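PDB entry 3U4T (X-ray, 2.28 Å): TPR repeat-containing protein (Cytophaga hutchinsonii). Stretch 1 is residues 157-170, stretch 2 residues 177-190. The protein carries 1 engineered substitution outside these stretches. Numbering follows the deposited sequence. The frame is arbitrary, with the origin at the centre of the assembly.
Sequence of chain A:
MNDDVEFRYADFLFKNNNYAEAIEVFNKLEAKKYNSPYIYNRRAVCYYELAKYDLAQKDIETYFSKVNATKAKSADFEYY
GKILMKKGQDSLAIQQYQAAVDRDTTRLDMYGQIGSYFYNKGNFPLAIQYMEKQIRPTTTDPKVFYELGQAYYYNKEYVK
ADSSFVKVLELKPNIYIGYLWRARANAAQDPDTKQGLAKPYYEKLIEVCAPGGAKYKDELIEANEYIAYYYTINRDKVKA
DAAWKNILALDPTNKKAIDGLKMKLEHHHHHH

Stretch 1 (157-170) EYVKADSSFVKVLE
Stretch 2 (177-190) IGYLWRARANAAQD

Antiparallel helical hairpins illustrate a general principle of packing: two helices approach closely where small residues on one leave hollows for larger side chains on the other. The TPR repeat-containing protein of Cytophaga hutchinsonii offers a compact example. Its first helix runs from Tyr-158 through Leu-169 and beyond, with Glu-157 at the N-cap position; the second, already under way at Ile-177, carries the chain back. Both have regular helical backbones, with phi mostly between -55° and -80° and psi between -28° and -55°. Their N-to-C directions differ by 161°, and their axes approach to 8.6 Å. The register is set by CA–CA distances of 5.2 Å for Tyr-158 to Ala-185, 5.4 Å for Asp-162 to Arg-182 and 5.6 Å for Leu-169 to Gly-178. Together the stretches bury 741 Å², both sides summed.

Small residues admit this closeness. The methyl of Ala-185 points toward the first helix and fills a hollow formed by Tyr-158, Ala-161, Asp-162 and Phe-165; its CB lies 4.4 Å from Ala-161 CB and 4.0 Å from Phe-165 CD2, at the edge of the phenylalanine ring. At Gly-178 the space is tighter still. Leu-169 (m, t) places CD2 4.1 Å from Gly-178 CA, and an ideal CB on the glycine would come within 2.8 Å of Leu-169 CD2, a clash.

Three flat rings provide surfaces for aliphatic bumps. Phe-165, with chi1 m and chi2 -47°, lays one face against Trp-181, whose CB stands 3.3 Å from the Phe-165 ring centroid and almost on its normal. The indole, at chi1 m and chi2 96°, then leads away from the first helix, its five-membered ring oblique to the phenylalanine ring with centroids 5.0 Å apart. Near the start of the first helix, Tyr-158 (chi1 m, chi2 -56°) receives Ala-188, whose CB is 3.3 Å from the Tyr-158 ring centroid. Toward the other end the roles reverse: Leu-169 CD2 sits over a face of the Tyr-179 ring, 4.0 Å from its centroid.

Charge and shape are combined in the interlocking pair Asp-162 and Arg-182. The CA-to-CB bonds of both point sideways, but their ends come nearer to the opposing helix. Asp-162, with chi1 t, nests among Arg-182, Ala-185, Asn-186 and Gln-189; Arg-182, with chi angles of -75°, -146°, 65° and -174°, fits among Asp-162, Phe-165, Val-166 and Leu-169. A bidentate salt bridge joins them: Arg-182 NE donates to Asp-162 OD1 at 2.9 Å and Arg-182 NH2 to Asp-162 OD2 at 3.1 Å, both nearly linear. The arginine's aliphatic stem suits its greasy surroundings, with CD 3.4 Å from Leu-169 CD1, while Val-166 (t) covers one guanidinium face, its CG2 3.5 Å from Arg-182 CZ. Asn-186 is steadied within its own helix by a 2.9 Å hydrogen bond from its ND2 to Arg-182 O.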

ATOM      1  N   GLU A 157     -18.976   2.534   1.998  1.00 32.81           N
ATOM      2  CA  GLU A 157     -19.309   3.898   1.586  1.00 37.72           C
ATOM      3  C   GLU A 157     -18.808   3.972   0.146  1.00 45.51           C
ATOM      4  O   GLU A 157     -17.832   4.660  -0.157  1.00 38.85           O
ATOM      5  CB  GLU A 157     -18.589   4.932   2.449  1.00 34.46           C
ATOM      6  CG  GLU A 157     -18.890   4.820   3.928  1.00 43.74           C
ATOM      7  CD  GLU A 157     -18.295   5.965   4.738  1.00 46.59           C
ATOM      8  OE1 GLU A 157     -18.788   7.106   4.617  1.00 47.65           O
ATOM      9  OE2 GLU A 157     -17.329   5.727   5.489  1.00 45.27           O
ATOM     10  N   TYR A 158     -19.482   3.239  -0.733  1.00 47.25           N
ATOM     11  CA  TYR A 158     -19.099   3.162  -2.135  1.00 47.77           C
ATOM     12  C   TYR A 158     -19.099   4.495  -2.835  1.00 47.33           C
ATOM     13  O   TYR A 158     -18.224   4.765  -3.649  1.00 40.21           O
ATOM     14  CB  TYR A 158     -20.004   2.168  -2.856  1.00 40.97           C
ATOM     15  CG  TYR A 158     -20.074   0.860  -2.110  1.00 35.68           C
ATOM     16  CD1 TYR A 158     -18.910   0.156  -1.808  1.00 35.96           C
ATOM     17  CD2 TYR A 158     -21.285   0.365  -1.634  1.00 29.94           C
ATOM     18  CE1 TYR A 158     -18.942  -1.000  -1.044  1.00 41.94           C
ATOM     19  CE2 TYR A 158     -21.329  -0.799  -0.861  1.00 40.17           C
ATOM     20  CZ  TYR A 158     -20.148  -1.474  -0.566  1.00 39.50           C
ATOM     21  OH  TYR A 158     -20.154  -2.606   0.234  1.00 36.29           O
ATOM     22  N   VAL A 159     -20.066   5.342  -2.518  1.00 35.35           N
ATOM     23  CA  VAL A 159     -20.095   6.639  -3.154  1.00 41.24           C
ATOM     24  C   VAL A 159     -18.779   7.363  -2.869  1.00 33.70           C
ATOM     25  O   VAL A 159     -18.143   7.859  -3.797  1.00 30.23           O
ATOM     26  CB  VAL A 159     -21.313   7.484  -2.678  1.00 50.52           C
ATOM     27  CG1 VAL A 159     -21.177   8.921  -3.161  1.00 55.70           C
ATOM     28  CG2 VAL A 159     -22.606   6.887  -3.231  1.00 43.18           C
ATOM     29  N   LYS A 160     -18.352   7.397  -1.606  1.00 35.67           N
ATOM     30  CA  LYS A 160     -17.105   8.072  -1.245  1.00 39.83           C
ATOM     31  C   LYS A 160     -15.861   7.349  -1.754  1.00 36.34           C
ATOM     32  O   LYS A 160     -14.830   7.973  -2.008  1.00 42.33           O
ATOM     33  CB  LYS A 160     -17.024   8.267   0.273  1.00 34.77           C
ATOM     34  CG  LYS A 160     -18.030   9.268   0.793  1.00 39.56           C
ATOM     35  CD  LYS A 160     -18.173   9.208   2.300  1.00 47.69           C
ATOM     36  CE  LYS A 160     -17.117  10.023   3.019  1.00 49.06           C
ATOM     37  NZ  LYS A 160     -17.380  10.026   4.489  1.00 52.76           N
ATOM     38  N   ALA A 161     -15.947   6.035  -1.904  1.00 35.96           N
ATOM     39  CA  ALA A 161     -14.814   5.281  -2.431  1.00 38.00           C
ATOM     40  C   ALA A 161     -14.616   5.702  -3.886  1.00 35.54           C
ATOM     41  O   ALA A 161     -13.480   5.863  -4.342  1.00 29.71           O
ATOM     42  CB  ALA A 161     -15.084   3.768  -2.367  1.00 32.32           C
ATOM     43  N   ASP A 162     -15.724   5.896  -4.603  1.00 33.12           N
ATOM     44  CA  ASP A 162     -15.680   6.280  -6.014  1.00 35.67           C
ATOM     45  C   ASP A 162     -15.001   7.624  -6.210  1.00 27.18           C
ATOM     46  O   ASP A 162     -14.085   7.747  -7.016  1.00 28.30           O
ATOM     47  CB  ASP A 162     -17.109   6.322  -6.592  1.00 34.84           C
ATOM     48  CG  ASP A 162     -17.145   6.165  -8.121  1.00 38.67           C
ATOM     49  OD1 ASP A 162     -16.210   5.566  -8.691  1.00 40.12           O
ATOM     50  OD2 ASP A 162     -18.128   6.624  -8.751  1.00 37.34           O
ATOM     51  N   SER A 163     -15.450   8.629  -5.466  1.00 38.70           N
ATOM     52  CA  SER A 163     -14.885   9.976  -5.572  1.00 44.71           C
ATOM     53  C   SER A 163     -13.396   9.942  -5.286  1.00 33.38           C
ATOM     54  O   SER A 163     -12.601  10.621  -5.945  1.00 38.79           O
ATOM     55  CB  SER A 163     -15.559  10.922  -4.579  1.00 53.32           C
ATOM     56  OG  SER A 163     -16.961  10.935  -4.779  1.00 59.47           O
ATOM     57  N   SER A 164     -13.026   9.147  -4.291  1.00 32.65           N
ATOM     58  CA  SER A 164     -11.632   9.022  -3.906  1.00 33.97           C
ATOM     59  C   SER A 164     -10.865   8.319  -5.021  1.00 45.17           C
ATOM     60  O   SER A 164      -9.684   8.586  -5.232  1.00 50.82           O
ATOM     61  CB  SER A 164     -11.531   8.245  -2.587  1.00 37.04           C
ATOM     62  OG  SER A 164     -10.181   8.033  -2.217  1.00 52.50           O
ATOM     63  N   PHE A 165     -11.525   7.416  -5.739  1.00 37.68           N
ATOM     64  CA  PHE A 165     -10.850   6.731  -6.836  1.00 36.83           C
ATOM     65  C   PHE A 165     -10.781   7.676  -8.036  1.00 40.14           C
ATOM     66  O   PHE A 165      -9.853   7.604  -8.842  1.00 32.10           O
ATOM     67  CB  PHE A 165     -11.575   5.430  -7.207  1.00 38.03           C
ATOM     68  CG  PHE A 165     -11.491   4.370  -6.147  1.00 35.91           C
ATOM     69  CD1 PHE A 165     -10.265   4.065  -5.540  1.00 27.38           C
ATOM     70  CD2 PHE A 165     -12.635   3.686  -5.733  1.00 29.67           C
ATOM     71  CE1 PHE A 165     -10.190   3.089  -4.539  1.00 27.41           C
ATOM     72  CE2 PHE A 165     -12.566   2.716  -4.739  1.00 36.56           C
ATOM     73  CZ  PHE A 165     -11.348   2.420  -4.140  1.00 36.63           C
ATOM     74  N   VAL A 166     -11.772   8.559  -8.152  1.00 34.36           N
ATOM     75  CA  VAL A 166     -11.781   9.546  -9.227  1.00 35.40           C
ATOM     76  C   VAL A 166     -10.546  10.422  -9.047  1.00 32.40           C
ATOM     77  O   VAL A 166      -9.979  10.914 -10.014  1.00 43.04           O
ATOM     78  CB  VAL A 166     -13.020  10.460  -9.167  1.00 48.89           C
ATOM     79  CG1 VAL A 166     -12.792  11.689 -10.026  1.00 51.19           C
ATOM     80  CG2 VAL A 166     -14.245   9.711  -9.652  1.00 47.35           C
ATOM     81  N   LYS A 167     -10.143  10.620  -7.795  1.00 32.52           N
ATOM     82  CA  LYS A 167      -8.967  11.425  -7.482  1.00 39.78           C
ATOM     83  C   LYS A 167      -7.688  10.732  -7.897  1.00 32.76           C
ATOM     84  O   LYS A 167      -6.735  11.392  -8.328  1.00 45.99           O
ATOM     85  CB  LYS A 167      -8.893  11.728  -5.984  1.00 36.19           C
ATOM     86  CG  LYS A 167      -9.686  12.934  -5.535  1.00 41.95           C
ATOM     87  CD  LYS A 167      -9.042  14.218  -6.036  1.00 50.27           C
ATOM     88  CE  LYS A 167      -9.744  15.432  -5.453  1.00 65.19           C
ATOM     89  NZ  LYS A 167      -9.062  16.695  -5.824  1.00 69.21           N
ATOM     90  N   VAL A 168      -7.641   9.408  -7.748  1.00 26.65           N
ATOM     91  CA  VAL A 168      -6.444   8.671  -8.145  1.00 23.99           C
ATOM     92  C   VAL A 168      -6.273   8.863  -9.654  1.00 38.52           C
ATOM     93  O   VAL A 168      -5.174   9.090 -10.152  1.00 42.23           O
ATOM     94  CB  VAL A 168      -6.570   7.170  -7.822  1.00 37.70           C
ATOM     95  CG1 VAL A 168      -5.355   6.407  -8.350  1.00 34.61           C
ATOM     96  CG2 VAL A 168      -6.677   6.980  -6.318  1.00 38.87           C
ATOM     97  N   LEU A 169      -7.383   8.784 -10.373  1.00 44.82           N
ATOM     98  CA  LEU A 169      -7.369   8.969 -11.816  1.00 48.64           C
ATOM     99  C   LEU A 169      -6.943  10.378 -12.199  1.00 47.54           C
ATOM    100  O   LEU A 169      -6.129  10.552 -13.097  1.00 61.19           O
ATOM    101  CB  LEU A 169      -8.752   8.668 -12.403  1.00 45.39           C
ATOM    102  CG  LEU A 169      -9.032   7.170 -12.503  1.00 45.68           C
ATOM    103  CD1 LEU A 169     -10.493   6.944 -12.837  1.00 44.27           C
ATOM    104  CD2 LEU A 169      -8.105   6.549 -13.548  1.00 42.69           C
ATOM    105  N   GLU A 170      -7.491  11.379 -11.517  1.00 53.43           N
ATOM    106  CA  GLU A 170      -7.146  12.762 -11.812  1.00 50.17           C
ATOM    107  C   GLU A 170      -5.645  12.992 -11.743  1.00 46.00           C
ATOM    108  O   GLU A 170      -5.073  13.654 -12.600  1.00 52.38           O
ATOM    109  CB  GLU A 170      -7.818  13.710 -10.829  1.00 55.98           C
ATOM    110  CG  GLU A 170      -9.327  13.739 -10.875  1.00 62.31           C
ATOM    111  CD  GLU A 170      -9.895  14.831  -9.983  1.00 69.06           C
ATOM    112  OE1 GLU A 170      -9.149  15.339  -9.116  1.00 66.57           O
ATOM    113  OE2 GLU A 170     -11.086  15.173 -10.145  1.00 70.89           O
ATOM    114  N   ILE A 177      -5.414   0.733 -12.261  1.00 51.31           N
ATOM    115  CA  ILE A 177      -5.847   0.502 -10.902  1.00 46.43           C
ATOM    116  C   ILE A 177      -7.006   1.414 -10.503  1.00 31.94           C
ATOM    117  O   ILE A 177      -7.820   1.050  -9.661  1.00 28.51           O
ATOM    118  CB  ILE A 177      -4.673   0.686  -9.940  1.00 44.53           C
ATOM    119  CG1 ILE A 177      -4.555  -0.556  -9.051  1.00 52.57           C
ATOM    120  CG2 ILE A 177      -4.851   1.972  -9.154  1.00 43.17           C
ATOM    121  CD1 ILE A 177      -3.195  -0.729  -8.373  1.00 58.25           C
ATOM    122  N   GLY A 178      -7.079   2.591 -11.110  1.00 35.31           N
ATOM    123  CA  GLY A 178      -8.167   3.502 -10.796  1.00 30.82           C
ATOM    124  C   GLY A 178      -9.463   3.038 -11.435  1.00 40.22           C
ATOM    125  O   GLY A 178     -10.530   3.093 -10.820  1.00 47.95           O
ATOM    126  N   TYR A 179      -9.382   2.578 -12.677  1.00 25.49           N
ATOM    127  CA  TYR A 179     -10.580   2.106 -13.354  1.00 30.26           C
ATOM    128  C   TYR A 179     -11.093   0.850 -12.653  1.00 28.17           C
ATOM    129  O   TYR A 179     -12.305   0.687 -12.456  1.00 29.90           O
ATOM    130  CB  TYR A 179     -10.282   1.818 -14.826  1.00 44.35           C
ATOM    131  CG  TYR A 179      -9.999   3.065 -15.647  1.00 41.46           C
ATOM    132  CD1 TYR A 179     -10.973   4.054 -15.819  1.00 33.95           C
ATOM    133  CD2 TYR A 179      -8.757   3.253 -16.247  1.00 40.98           C
ATOM    134  CE1 TYR A 179     -10.711   5.198 -16.571  1.00 34.25           C
ATOM    135  CE2 TYR A 179      -8.481   4.390 -16.998  1.00 34.18           C
ATOM    136  CZ  TYR A 179      -9.460   5.360 -17.158  1.00 28.83           C
ATOM    137  OH  TYR A 179      -9.163   6.478 -17.903  1.00 40.86           O
ATOM    138  N   LEU A 180     -10.168  -0.024 -12.263  1.00 19.67           N
ATOM    139  CA  LEU A 180     -10.527  -1.257 -11.556  1.00 30.43           C
ATOM    140  C   LEU A 180     -11.383  -0.948 -10.335  1.00 36.27           C
ATOM    141  O   LEU A 180     -12.464  -1.526 -10.155  1.00 33.25           O
ATOM    142  CB  LEU A 180      -9.268  -1.998 -11.097  1.00 32.20           C
ATOM    143  CG  LEU A 180      -9.537  -3.300 -10.336  1.00 30.76           C
ATOM    144  CD1 LEU A 180     -10.057  -4.363 -11.290  1.00 35.34           C
ATOM    145  CD2 LEU A 180      -8.246  -3.781  -9.677  1.00 26.76           C
ATOM    146  N   TRP A 181     -10.900  -0.024  -9.500  1.00 17.86           N
ATOM    147  CA  TRP A 181     -11.612   0.342  -8.272  1.00 32.51           C
ATOM    148  C   TRP A 181     -12.864   1.165  -8.487  1.00 27.07           C
ATOM    149  O   TRP A 181     -13.821   1.032  -7.731  1.00 30.03           O
ATOM    150  CB  TRP A 181     -10.665   1.012  -7.266  1.00 29.41           C
ATOM    151  CG  TRP A 181      -9.822  -0.028  -6.573  1.00 35.94           C
ATOM    152  CD1 TRP A 181      -8.557  -0.423  -6.909  1.00 36.74           C
ATOM    153  CD2 TRP A 181     -10.250  -0.912  -5.527  1.00 33.89           C
ATOM    154  NE1 TRP A 181      -8.173  -1.501  -6.146  1.00 29.34           N
ATOM    155  CE2 TRP A 181      -9.194  -1.822  -5.291  1.00 30.22           C
ATOM    156  CE3 TRP A 181     -11.430  -1.028  -4.775  1.00 24.39           C
ATOM    157  CZ2 TRP A 181      -9.280  -2.833  -4.327  1.00 19.90           C
ATOM    158  CZ3 TRP A 181     -11.516  -2.027  -3.827  1.00 21.55           C
ATOM    159  CH2 TRP A 181     -10.445  -2.923  -3.612  1.00 31.23           C
ATOM    160  N   ARG A 182     -12.868   2.013  -9.510  1.00 23.43           N
ATOM    161  CA  ARG A 182     -14.071   2.777  -9.820  1.00 22.71           C
ATOM    162  C   ARG A 182     -15.100   1.730 -10.224  1.00 32.12           C
ATOM    163  O   ARG A 182     -16.274   1.801  -9.858  1.00 32.45           O
ATOM    164  CB  ARG A 182     -13.858   3.711 -11.002  1.00 30.29           C
ATOM    165  CG  ARG A 182     -13.034   4.932 -10.703  1.00 39.97           C
ATOM    166  CD  ARG A 182     -13.556   6.087 -11.551  1.00 36.16           C
ATOM    167  NE  ARG A 182     -14.920   6.451 -11.170  1.00 34.36           N
ATOM    168  CZ  ARG A 182     -15.667   7.343 -11.815  1.00 38.28           C
ATOM    169  NH1 ARG A 182     -15.186   7.963 -12.885  1.00 28.19           N
ATOM    170  NH2 ARG A 182     -16.886   7.629 -11.378  1.00 41.51           N
ATOM    171  N   ALA A 183     -14.635   0.746 -10.982  1.00 26.66           N
ATOM    172  CA  ALA A 183     -15.508  -0.324 -11.436  1.00 34.49           C
ATOM    173  C   ALA A 183     -16.113  -1.012 -10.217  1.00 40.03           C
ATOM    174  O   ALA A 183     -17.328  -1.127 -10.098  1.00 36.90           O
ATOM    175  CB  ALA A 183     -14.714  -1.322 -12.270  1.00 29.38           C
ATOM    176  N   ARG A 184     -15.252  -1.455  -9.306  1.00 25.06           N
ATOM    177  CA  ARG A 184     -15.692  -2.132  -8.098  1.00 27.35           C
ATOM    178  C   ARG A 184     -16.599  -1.259  -7.238  1.00 32.21           C
ATOM    179  O   ARG A 184     -17.593  -1.730  -6.692  1.00 32.30           O
ATOM    180  CB  ARG A 184     -14.479  -2.580  -7.299  1.00 18.15           C
ATOM    181  CG  ARG A 184     -13.723  -3.697  -7.982  1.00 28.71           C
ATOM    182  CD  ARG A 184     -12.490  -4.085  -7.207  1.00 23.52           C
ATOM    183  NE  ARG A 184     -11.867  -5.312  -7.692  1.00 22.56           N
ATOM    184  CZ  ARG A 184     -10.717  -5.774  -7.221  1.00 33.03           C
ATOM    185  NH1 ARG A 184     -10.092  -5.102  -6.272  1.00 39.21           N
ATOM    186  NH2 ARG A 184     -10.203  -6.900  -7.685  1.00 35.87           N
ATOM    187  N   ALA A 185     -16.263   0.014  -7.131  1.00 29.66           N
ATOM    188  CA  ALA A 185     -17.062   0.924  -6.338  1.00 31.56           C
ATOM    189  C   ALA A 185     -18.464   1.061  -6.942  1.00 36.20           C
ATOM    190  O   ALA A 185     -19.461   1.133  -6.214  1.00 39.01           O
ATOM    191  CB  ALA A 185     -16.383   2.269  -6.278  1.00 33.97           C
ATOM    192  N   ASN A 186     -18.548   1.092  -8.271  1.00 25.36           N
ATOM    193  CA  ASN A 186     -19.839   1.213  -8.940  1.00 36.76           C
ATOM    194  C   ASN A 186     -20.639  -0.100  -8.967  1.00 39.86           C
ATOM    195  O   ASN A 186     -21.871  -0.088  -8.910  1.00 40.26           O
ATOM    196  CB  ASN A 186     -19.633   1.789 -10.343  1.00 34.71           C
ATOM    197  CG  ASN A 186     -19.541   3.314 -10.336  1.00 46.83           C
ATOM    198  OD1 ASN A 186     -20.555   4.003 -10.325  1.00 51.43           O
ATOM    199  ND2 ASN A 186     -18.326   3.840 -10.324  1.00 49.24           N
ATOM    200  N   ALA A 187     -19.949  -1.233  -9.030  1.00 33.39           N
ATOM    201  CA  ALA A 187     -20.638  -2.529  -9.018  1.00 36.07           C
ATOM    202  C   ALA A 187     -21.309  -2.717  -7.659  1.00 41.48           C
ATOM    203  O   ALA A 187     -22.336  -3.374  -7.545  1.00 31.12           O
ATOM    204  CB  ALA A 187     -19.645  -3.672  -9.270  1.00 24.63           C
ATOM    205  N   ALA A 188     -20.712  -2.133  -6.625  1.00 33.38           N
ATOM    206  CA  ALA A 188     -21.244  -2.211  -5.270  1.00 36.85           C
ATOM    207  C   ALA A 188     -22.544  -1.408  -5.159  1.00 40.71           C
ATOM    208  O   ALA A 188     -23.430  -1.751  -4.371  1.00 34.99           O
ATOM    209  CB  ALA A 188     -20.214  -1.682  -4.290  1.00 32.38           C
ATOM    210  N   GLN A 189     -22.652  -0.345  -5.957  1.00 41.91           N
ATOM    211  CA  GLN A 189     -23.841   0.508  -5.958  1.00 42.88           C
ATOM    212  C   GLN A 189     -24.946  -0.101  -6.808  1.00 51.87           C
ATOM    213  O   GLN A 189     -26.109   0.270  -6.696  1.00 52.09           O
ATOM    214  CB  GLN A 189     -23.509   1.891  -6.508  1.00 40.43           C
ATOM    215  CG  GLN A 189     -22.509   2.674  -5.694  1.00 36.37           C
ATOM    216  CD  GLN A 189     -22.203   4.020  -6.325  1.00 48.31           C
ATOM    217  OE1 GLN A 189     -23.108   4.805  -6.606  1.00 52.53           O
ATOM    218  NE2 GLN A 189     -20.926   4.294  -6.548  1.00 43.29           N
ATOM    219  N   ASP A 190     -24.573  -1.046  -7.659  1.00 36.81           N
ATOM    220  CA  ASP A 190     -25.532  -1.703  -8.540  1.00 40.97           C
ATOM    221  C   ASP A 190     -25.428  -3.230  -8.345  1.00 41.26           C
ATOM    222  O   ASP A 190     -25.133  -3.966  -9.286  1.00 44.46           O
ATOM    223  CB  ASP A 190     -25.208  -1.280  -9.979  1.00 42.30           C
ATOM    224  CG  ASP A 190     -26.145  -1.873 -10.996  1.00 50.50           C
ATOM    225  OD1 ASP A 190     -27.295  -2.202 -10.638  1.00 59.34           O
ATOM    226  OD2 ASP A 190     -25.725  -1.994 -12.164  1.00 51.33           O
TER